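Local coordinates for uncharacterized protein (Nostoc punctiforme, PDB 2R3S), which is probably an S-adenosylmethionine-dependent O-methyltransferase, with a Rossmann-like methyltransferase domain joined to a dimerisation domain of the helix-turn-helix type, at residues A149-L154 against P324-Q329; V183-P188 against R209-A214. All blocks are in the same frame, centred on the assembly; numbering follows the deposited sequence. Where two conformers were deposited one is given.

Contact 1 of 2, residues A149-L154 against P324-Q329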
ATOM      1  N   ALA A 149     -20.731  15.318  -3.239  1.00 37.87           N
ATOM      2  CA  ALA A 149     -21.536  16.536  -3.266  1.00 37.03           C
ATOM      3  C   ALA A 149     -21.436  17.264  -4.610  1.00 37.15           C
ATOM      4  O   ALA A 149     -22.446  17.624  -5.209  1.00 37.05           O
ATOM      5  CB  ALA A 149     -21.134  17.447  -2.119  1.00 35.93           C
ATOM      6  N   ASN A 150     -20.214  17.462  -5.091  1.00 38.90           N
ATOM      7  CA  ASN A 150     -19.994  18.199  -6.330  1.00 37.43           C
ATOM      8  C   ASN A 150     -20.545  17.430  -7.531  1.00 36.07           C
ATOM      9  O   ASN A 150     -21.300  17.986  -8.331  1.00 34.99           O
ATOM     10  CB  ASN A 150     -18.504  18.553  -6.529  1.00 38.74           C
ATOM     11  CG  ASN A 150     -18.260  19.326  -7.830  1.00 42.80           C
ATOM     12  OD1 ASN A 150     -18.826  20.403  -8.024  1.00 49.43           O
ATOM     13  ND2 ASN A 150     -17.454  18.760  -8.736  1.00 38.71           N
ATOM     14  N   PRO A 151     -20.190  16.141  -7.668  1.00 33.44           N
ATOM     15  CA  PRO A 151     -20.767  15.436  -8.810  1.00 34.34           C
ATOM     16  C   PRO A 151     -22.291  15.386  -8.785  1.00 35.44           C
ATOM     17  O   PRO A 151     -22.888  15.437  -9.836  1.00 34.22           O
ATOM     18  CB  PRO A 151     -20.182  14.040  -8.708  1.00 35.24           C
ATOM     19  CG  PRO A 151     -19.046  14.139  -7.761  1.00 33.60           C
ATOM     20  CD  PRO A 151     -19.283  15.298  -6.883  1.00 34.85           C
ATOM     21  N   ALA A 152     -22.908  15.303  -7.593  1.00 35.97           N
ATOM     22  CA  ALA A 152     -24.376  15.351  -7.477  1.00 35.97           C
ATOM     23  C   ALA A 152     -24.948  16.642  -8.077  1.00 37.22           C
ATOM     24  O   ALA A 152     -25.931  16.603  -8.817  1.00 38.45           O
ATOM     25  CB  ALA A 152     -24.830  15.162  -6.011  1.00 32.35           C
ATOM     26  N   GLN A 153     -24.319  17.771  -7.759  1.00 37.58           N
ATOM     27  CA  GLN A 153     -24.644  19.060  -8.354  1.00 39.60           C
ATOM     28  C   GLN A 153     -24.388  19.097  -9.856  1.00 39.81           C
ATOM     29  O   GLN A 153     -25.187  19.656 -10.606  1.00 41.55           O
ATOM     30  CB  GLN A 153     -23.813  20.177  -7.697  1.00 43.15           C
ATOM     31  CG  GLN A 153     -24.122  20.431  -6.213  1.00 45.27           C
ATOM     32  CD  GLN A 153     -25.550  20.855  -5.993  1.00 50.67           C
ATOM     33  OE1 GLN A 153     -26.070  21.692  -6.726  1.00 58.08           O
ATOM     34  NE2 GLN A 153     -26.203  20.272  -4.983  1.00 49.76           N
ATOM     35  N   LEU A 154     -23.286  18.517 -10.314  1.00 40.01           N
ATOM     36  CA  LEU A 154     -23.002  18.522 -11.746  1.00 41.69           C
ATOM     37  C   LEU A 154     -24.084  17.736 -12.489  1.00 41.28           C
ATOM     38  O   LEU A 154     -24.600  18.205 -13.494  1.00 42.46           O
ATOM     39  CB  LEU A 154     -21.605  17.978 -12.089  1.00 42.60           C
ATOM     40  CG  LEU A 154     -20.374  18.731 -11.528  1.00 46.42           C
ATOM     41  CD1 LEU A 154     -19.083  17.943 -11.824  1.00 43.50           C
ATOM     42  CD2 LEU A 154     -20.262  20.155 -12.048  1.00 46.67           C
ATOM     43  N   PRO A 324     -15.206  15.831 -17.594  1.00 66.39           N
ATOM     44  CA  PRO A 324     -13.795  16.083 -17.290  1.00 66.62           C
ATOM     45  C   PRO A 324     -13.550  16.863 -15.982  1.00 65.77           C
ATOM     46  O   PRO A 324     -12.451  16.800 -15.445  1.00 66.05           O
ATOM     47  CB  PRO A 324     -13.292  16.894 -18.502  1.00 66.28           C
ATOM     48  CG  PRO A 324     -14.363  16.871 -19.510  1.00 65.78           C
ATOM     49  CD  PRO A 324     -15.630  16.503 -18.842  1.00 66.16           C
ATOM     50  N   THR A 325     -14.546  17.595 -15.491  1.00 64.98           N
ATOM     51  CA  THR A 325     -14.434  18.281 -14.204  1.00 65.63           C
ATOM     52  C   THR A 325     -14.436  17.325 -13.003  1.00 65.38           C
ATOM     53  O   THR A 325     -14.028  17.719 -11.915  1.00 66.12           O
ATOM     54  CB  THR A 325     -15.573  19.304 -14.005  1.00 65.82           C
ATOM     55  OG1 THR A 325     -16.818  18.697 -14.373  1.00 67.47           O
ATOM     56  CG2 THR A 325     -15.345  20.569 -14.849  1.00 63.92           C
ATOM     57  N   THR A 326     -14.884  16.084 -13.195  1.00 65.14           N
ATOM     58  CA  THR A 326     -15.022  15.125 -12.085  1.00 65.76           C
ATOM     59  C   THR A 326     -14.388  13.747 -12.380  1.00 64.87           C
ATOM     60  O   THR A 326     -14.248  13.362 -13.546  1.00 64.81           O
ATOM     61  CB  THR A 326     -16.514  14.925 -11.703  1.00 66.65           C
ATOM     62  OG1 THR A 326     -16.601  14.291 -10.421  1.00 65.19           O
ATOM     63  CG2 THR A 326     -17.236  14.066 -12.742  1.00 65.80           C
ATOM     64  N   GLN A 327     -14.037  13.015 -11.316  1.00 62.76           N
ATOM     65  CA  GLN A 327     -13.271  11.753 -11.411  1.00 62.00           C
ATOM     66  C   GLN A 327     -13.997  10.627 -12.153  1.00 60.54           C
ATOM     67  O   GLN A 327     -13.375   9.853 -12.879  1.00 61.65           O
ATOM     68  CB  GLN A 327     -12.865  11.244 -10.016  1.00 62.28           C
ATOM     69  CG  GLN A 327     -12.340   9.786  -9.994  1.00 63.26           C
ATOM     70  CD  GLN A 327     -12.051   9.259  -8.600  1.00 61.57           C
ATOM     71  OE1 GLN A 327     -12.672   9.669  -7.622  1.00 71.58           O
ATOM     72  NE2 GLN A 327     -11.114   8.336  -8.507  1.00 56.57           N
ATOM     73  N   GLN A 328     -15.301  10.508 -11.948  1.00 58.28           N
ATOM     74  CA  GLN A 328     -16.059   9.410 -12.555  1.00 54.79           C
ATOM     75  C   GLN A 328     -16.813   9.897 -13.796  1.00 51.39           C
ATOM     76  O   GLN A 328     -16.779  11.084 -14.127  1.00 50.45           O
ATOM     77  CB  GLN A 328     -16.985   8.783 -11.516  1.00 55.34           C
ATOM     78  CG  GLN A 328     -16.297   8.516 -10.170  1.00 52.41           C
ATOM     79  CD  GLN A 328     -17.124   7.635  -9.260  1.00 51.42           C
ATOM     80  OE1 GLN A 328     -17.309   7.933  -8.082  1.00 51.72           O
ATOM     81  NE2 GLN A 328     -17.625   6.544  -9.802  1.00 43.58           N
ATOM     82  N   GLN A 329     -17.469   8.974 -14.490  1.00 49.87           N
ATOM     83  CA  GLN A 329     -18.053   9.248 -15.809  1.00 50.19           C
ATOM     84  C   GLN A 329     -19.569   9.011 -15.774  1.00 49.05           C
ATOM     85  O   GLN A 329     -20.048   8.273 -14.899  1.00 46.85           O
ATOM     86  CB  GLN A 329     -17.399   8.342 -16.859  1.00 50.48           C
ATOM     87  CG  GLN A 329     -15.893   8.578 -17.095  1.00 51.85           C
ATOM     88  CD  GLN A 329     -14.951   7.937 -16.032  1.00 55.48           C
ATOM     89  OE1 GLN A 329     -15.244   6.900 -15.422  1.00 41.52           O
ATOM     90  NE2 GLN A 329     -13.803   8.562 -15.842  1.00 54.15           N
TER
HETATM   91  O   HOH W   1     -16.182  16.700  -8.331  1.00 38.33           O

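Contact 2 of 2, residues V183-P188 against R209-A214. With EDO (1,2-ethanediol), chain G.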
ATOM      1  N   VAL A 183     -31.089  16.757  -7.391  1.00 33.69           N
ATOM      2  CA  VAL A 183     -32.174  16.903  -8.364  1.00 35.05           C
ATOM      3  C   VAL A 183     -33.314  17.681  -7.674  1.00 36.39           C
ATOM      4  O   VAL A 183     -33.787  18.670  -8.197  1.00 37.14           O
ATOM      5  CB  VAL A 183     -32.631  15.538  -8.948  1.00 35.01           C
ATOM      6  CG1 VAL A 183     -33.845  15.699  -9.818  1.00 34.47           C
ATOM      7  CG2 VAL A 183     -31.486  14.899  -9.746  1.00 32.71           C
ATOM      8  N   ALA A 184     -33.687  17.284  -6.460  1.00 37.72           N
ATOM      9  CA  ALA A 184     -34.751  17.976  -5.714  1.00 37.51           C
ATOM     10  C   ALA A 184     -34.396  19.420  -5.456  1.00 39.20           C
ATOM     11  O   ALA A 184     -35.247  20.292  -5.609  1.00 38.80           O
ATOM     12  CB  ALA A 184     -35.068  17.246  -4.381  1.00 38.21           C
ATOM     13  N   GLN A 185     -33.135  19.701  -5.108  1.00 39.62           N
ATOM     14  CA  GLN A 185     -32.686  21.073  -4.828  0.50 40.41           C
ATOM     15  C   GLN A 185     -32.885  21.997  -6.028  1.00 42.62           C
ATOM     16  O   GLN A 185     -33.221  23.161  -5.871  1.00 43.26           O
ATOM     17  CB  GLN A 185     -31.205  21.085  -4.405  0.50 40.27           C
ATOM     18  CG  GLN A 185     -30.486  22.439  -4.549  0.50 39.95           C
ATOM     19  CD  GLN A 185     -28.972  22.334  -4.439  0.50 39.97           C
ATOM     20  OE1 GLN A 185     -28.440  21.352  -3.933  0.50 38.62           O
ATOM     21  NE2 GLN A 185     -28.275  23.358  -4.915  0.50 36.62           N
ATOM     22  N   HIS A 186     -32.654  21.480  -7.239  1.00 45.87           N
ATOM     23  CA  HIS A 186     -32.732  22.309  -8.466  1.00 47.25           C
ATOM     24  C   HIS A 186     -34.066  22.243  -9.194  1.00 46.61           C
ATOM     25  O   HIS A 186     -34.282  22.984 -10.142  1.00 47.07           O
ATOM     26  CB  HIS A 186     -31.592  21.951  -9.416  1.00 47.64           C
ATOM     27  CG  HIS A 186     -30.245  22.244  -8.841  1.00 55.44           C
ATOM     28  ND1 HIS A 186     -29.844  23.522  -8.513  1.00 61.27           N
ATOM     29  CD2 HIS A 186     -29.235  21.425  -8.467  1.00 59.92           C
ATOM     30  CE1 HIS A 186     -28.632  23.479  -7.994  1.00 66.39           C
ATOM     31  NE2 HIS A 186     -28.242  22.217  -7.949  1.00 64.44           N
ATOM     32  N   ASN A 187     -34.947  21.355  -8.746  1.00 45.93           N
ATOM     33  CA  ASN A 187     -36.250  21.158  -9.346  1.00 47.70           C
ATOM     34  C   ASN A 187     -37.322  21.102  -8.248  1.00 47.74           C
ATOM     35  O   ASN A 187     -37.616  20.026  -7.728  1.00 44.61           O
ATOM     36  CB  ASN A 187     -36.255  19.862 -10.166  1.00 48.45           C
ATOM     37  CG  ASN A 187     -35.217  19.869 -11.290  1.00 56.31           C
ATOM     38  OD1 ASN A 187     -35.466  20.410 -12.372  1.00 64.64           O
ATOM     39  ND2 ASN A 187     -34.050  19.253 -11.042  1.00 55.15           N
ATOM     40  N   PRO A 188     -37.910  22.263  -7.890  1.00 49.45           N
ATOM     41  CA  PRO A 188     -38.939  22.407  -6.843  1.00 49.09           C
ATOM     42  C   PRO A 188     -40.177  21.507  -6.944  1.00 49.70           C
ATOM     43  O   PRO A 188     -40.833  21.254  -5.937  1.00 50.14           O
ATOM     44  CB  PRO A 188     -39.353  23.870  -6.969  1.00 49.09           C
ATOM     45  CG  PRO A 188     -38.146  24.539  -7.489  1.00 52.49           C
ATOM     46  CD  PRO A 188     -37.575  23.571  -8.478  1.00 50.58           C
ATOM     47  N   ARG A 209     -33.310  15.972   4.854  1.00 39.25           N
ATOM     48  CA  ARG A 209     -33.651  16.889   5.956  1.00 40.35           C
ATOM     49  C   ARG A 209     -32.681  18.082   6.001  1.00 39.39           C
ATOM     50  O   ARG A 209     -33.093  19.227   5.873  1.00 40.75           O
ATOM     51  CB  ARG A 209     -33.625  16.103   7.265  1.00 39.71           C
ATOM     52  CG  ARG A 209     -34.723  16.426   8.230  1.00 44.68           C
ATOM     53  CD  ARG A 209     -34.238  17.401   9.257  1.00 49.59           C
ATOM     54  NE  ARG A 209     -33.213  16.815  10.134  1.00 51.66           N
ATOM     55  CZ  ARG A 209     -32.133  17.455  10.599  1.00 53.62           C
ATOM     56  NH1 ARG A 209     -31.871  18.720  10.287  1.00 53.54           N
ATOM     57  NH2 ARG A 209     -31.283  16.812  11.387  1.00 61.13           N
ATOM     58  N   ILE A 210     -31.385  17.813   6.132  1.00 40.78           N
ATOM     59  CA  ILE A 210     -30.362  18.875   6.124  1.00 40.33           C
ATOM     60  C   ILE A 210     -30.487  19.833   4.903  1.00 41.30           C
ATOM     61  O   ILE A 210     -30.270  21.041   5.016  1.00 40.76           O
ATOM     62  CB  ILE A 210     -28.933  18.249   6.192  1.00 41.04           C
ATOM     63  CG1 ILE A 210     -28.706  17.563   7.535  1.00 40.48           C
ATOM     64  CG2 ILE A 210     -27.842  19.292   5.976  1.00 38.77           C
ATOM     65  CD1 ILE A 210     -27.460  16.648   7.567  1.00 41.27           C
ATOM     66  N   GLN A 211     -30.839  19.303   3.739  1.00 41.04           N
ATOM     67  CA  GLN A 211     -30.871  20.103   2.518  1.00 42.79           C
ATOM     68  C   GLN A 211     -32.192  20.842   2.249  1.00 42.68           C
ATOM     69  O   GLN A 211     -32.263  21.646   1.333  1.00 45.27           O
ATOM     70  CB  GLN A 211     -30.529  19.214   1.318  1.00 45.33           C
ATOM     71  CG  GLN A 211     -29.095  18.699   1.361  1.00 53.58           C
ATOM     72  CD  GLN A 211     -28.095  19.836   1.350  1.00 58.34           C
ATOM     73  OE1 GLN A 211     -28.193  20.755   0.514  1.00 60.04           O
ATOM     74  NE2 GLN A 211     -27.145  19.805   2.288  1.00 49.80           N
ATOM     75  N   GLY A 212     -33.227  20.564   3.036  1.00 40.59           N
ATOM     76  CA  GLY A 212     -34.499  21.273   2.931  1.00 38.18           C
ATOM     77  C   GLY A 212     -35.492  20.665   1.959  1.00 38.74           C
ATOM     78  O   GLY A 212     -36.335  21.371   1.416  1.00 37.98           O
ATOM     79  N   VAL A 213     -35.391  19.355   1.734  1.00 37.68           N
ATOM     80  CA  VAL A 213     -36.207  18.675   0.736  1.00 36.99           C
ATOM     81  C   VAL A 213     -36.819  17.382   1.278  1.00 36.44           C
ATOM     82  O   VAL A 213     -37.276  16.537   0.519  1.00 35.71           O
ATOM     83  CB  VAL A 213     -35.387  18.450  -0.589  1.00 37.25           C
ATOM     84  CG1 VAL A 213     -34.808  19.766  -1.055  1.00 31.02           C
ATOM     85  CG2 VAL A 213     -34.268  17.405  -0.415  1.00 30.06           C
ATOM     86  N   ALA A 214     -36.853  17.249   2.601  1.00 37.65           N
ATOM     87  CA  ALA A 214     -37.349  16.047   3.252  1.00 38.09           C
ATOM     88  C   ALA A 214     -38.772  15.688   2.800  1.00 41.13           C
ATOM     89  O   ALA A 214     -39.097  14.498   2.642  1.00 42.14           O
ATOM     90  CB  ALA A 214     -37.310  16.219   4.773  1.00 37.78           C
TER
HETATM   91  C1  EDO G 339     -35.518  24.670   0.530  1.00 57.03           C
HETATM   92  O1  EDO G 339     -34.462  25.552   0.133  1.00 60.58           O
HETATM   93  C2  EDO G 339     -35.519  24.619   2.057  1.00 57.34           C
HETATM   94  O2  EDO G 339     -36.512  23.726   2.568  1.00 43.49           O

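Contact 1 of 2, residues A149-L154 against P324-Q329
Pro151 on the first turns of helix 149-159 and Thr326 in the loop joining strands 317-321 and 329-334 bring their backbones nearest, with their CA atoms 6.6 Å apart. That loop is the hairpin turn between the two antiparallel strands that finish the mixed seven-stranded sheet of a Rossmann-like methyltransferase, order 3-2-1-4-5-7-6, so the contact sets a helix packed on the sheet against the turn. Leu154 reaches across with a single methyl group. Its CG stands anti to the carbonyl carbon (chi1 -62°), and CD1 lies 3.5 Å from OG1 of Thr325 and 4.0 Å from CB of Thr326. Thr326 runs past the leucine in the opposite direction and meets the proline ring roughly at a right angle. With OG1 anti to the backbone N (chi1 -165°), its hydroxyl faces the ring; the buried proline also packs on Phe270 of strand 265-271. No direct hydrogen bond joins the two segments. A water lies 3.2 Å from Thr326 OG1, but its approach to Asn150 ND2 is implausibly short, so a water bridge between helix and turn is doubtful. That same OG1 sits 3.6 Å from CG of Pro151.

Contact 2 of 2, residues V183-P188 against R209-A214
Two helix ends meet here through little more than one methyl group: CB of Ala184 faces the branched end of Val213, and no hydrogen bond crosses between the segments. The alanine methyl lies 4.0 Å from CB of Val213 and equally far from its CG2, with CG1 only slightly more distant, so it meets the whole fork of the valine rather than one tip. In that fork CG1 is anti to the carbonyl carbon (chi1 -53°) and CG2 stands between the backbone N and the carbonyl carbon. Gly212 ends helix 198-211 in a Schellman motif; its positive phi (89°) takes the chain out of the helix, and Val213, the next residue, points toward the other segment. The glycine carbonyl O accepts a 2.6 Å hydrogen bond from O2 of an ethanediol, probably from the crystallisation liquor. Gln185 and Gln211 only flank the apolar pair. Just past helix 178-186, Asn187 sends ND2 back to Val183 O at 2.9 Å, with that oxygen close to the plane of the asparagine amide. Ala184 O is taken by Arg216, just ahead of strand 217-221. The contact thus joins the C-terminal ends of helices 178-186 and 198-211, which precede strands 191-196 and 217-221 in successive beta-alpha units, and Ile181 of the first helix also packs against Val213.

Helix 149-159 connects the two contacts by using different sides. While Leu154 and Pro151 address the hairpin turn in contact 1, Gln153 points to helix 178-186: its OE1 lies 2.5 Å from NE2 of His186 and its NE2 lies 2.7 Å from OE1 of Gln185, both probable hydrogen bonds. Ala152 adds apolar contacts with Leu178, Phe179 and Ala182. The centres of the contacts are about 18 Å apart. Contact 1 involves the turn beside edge strand 317-321, whereas contact 2 lies where helices 178-186 and 198-211 end, before strands 191-196 and 217-221, the latter the opposite edge. The ethanediol at contact 2 is no evidence for a substrate site.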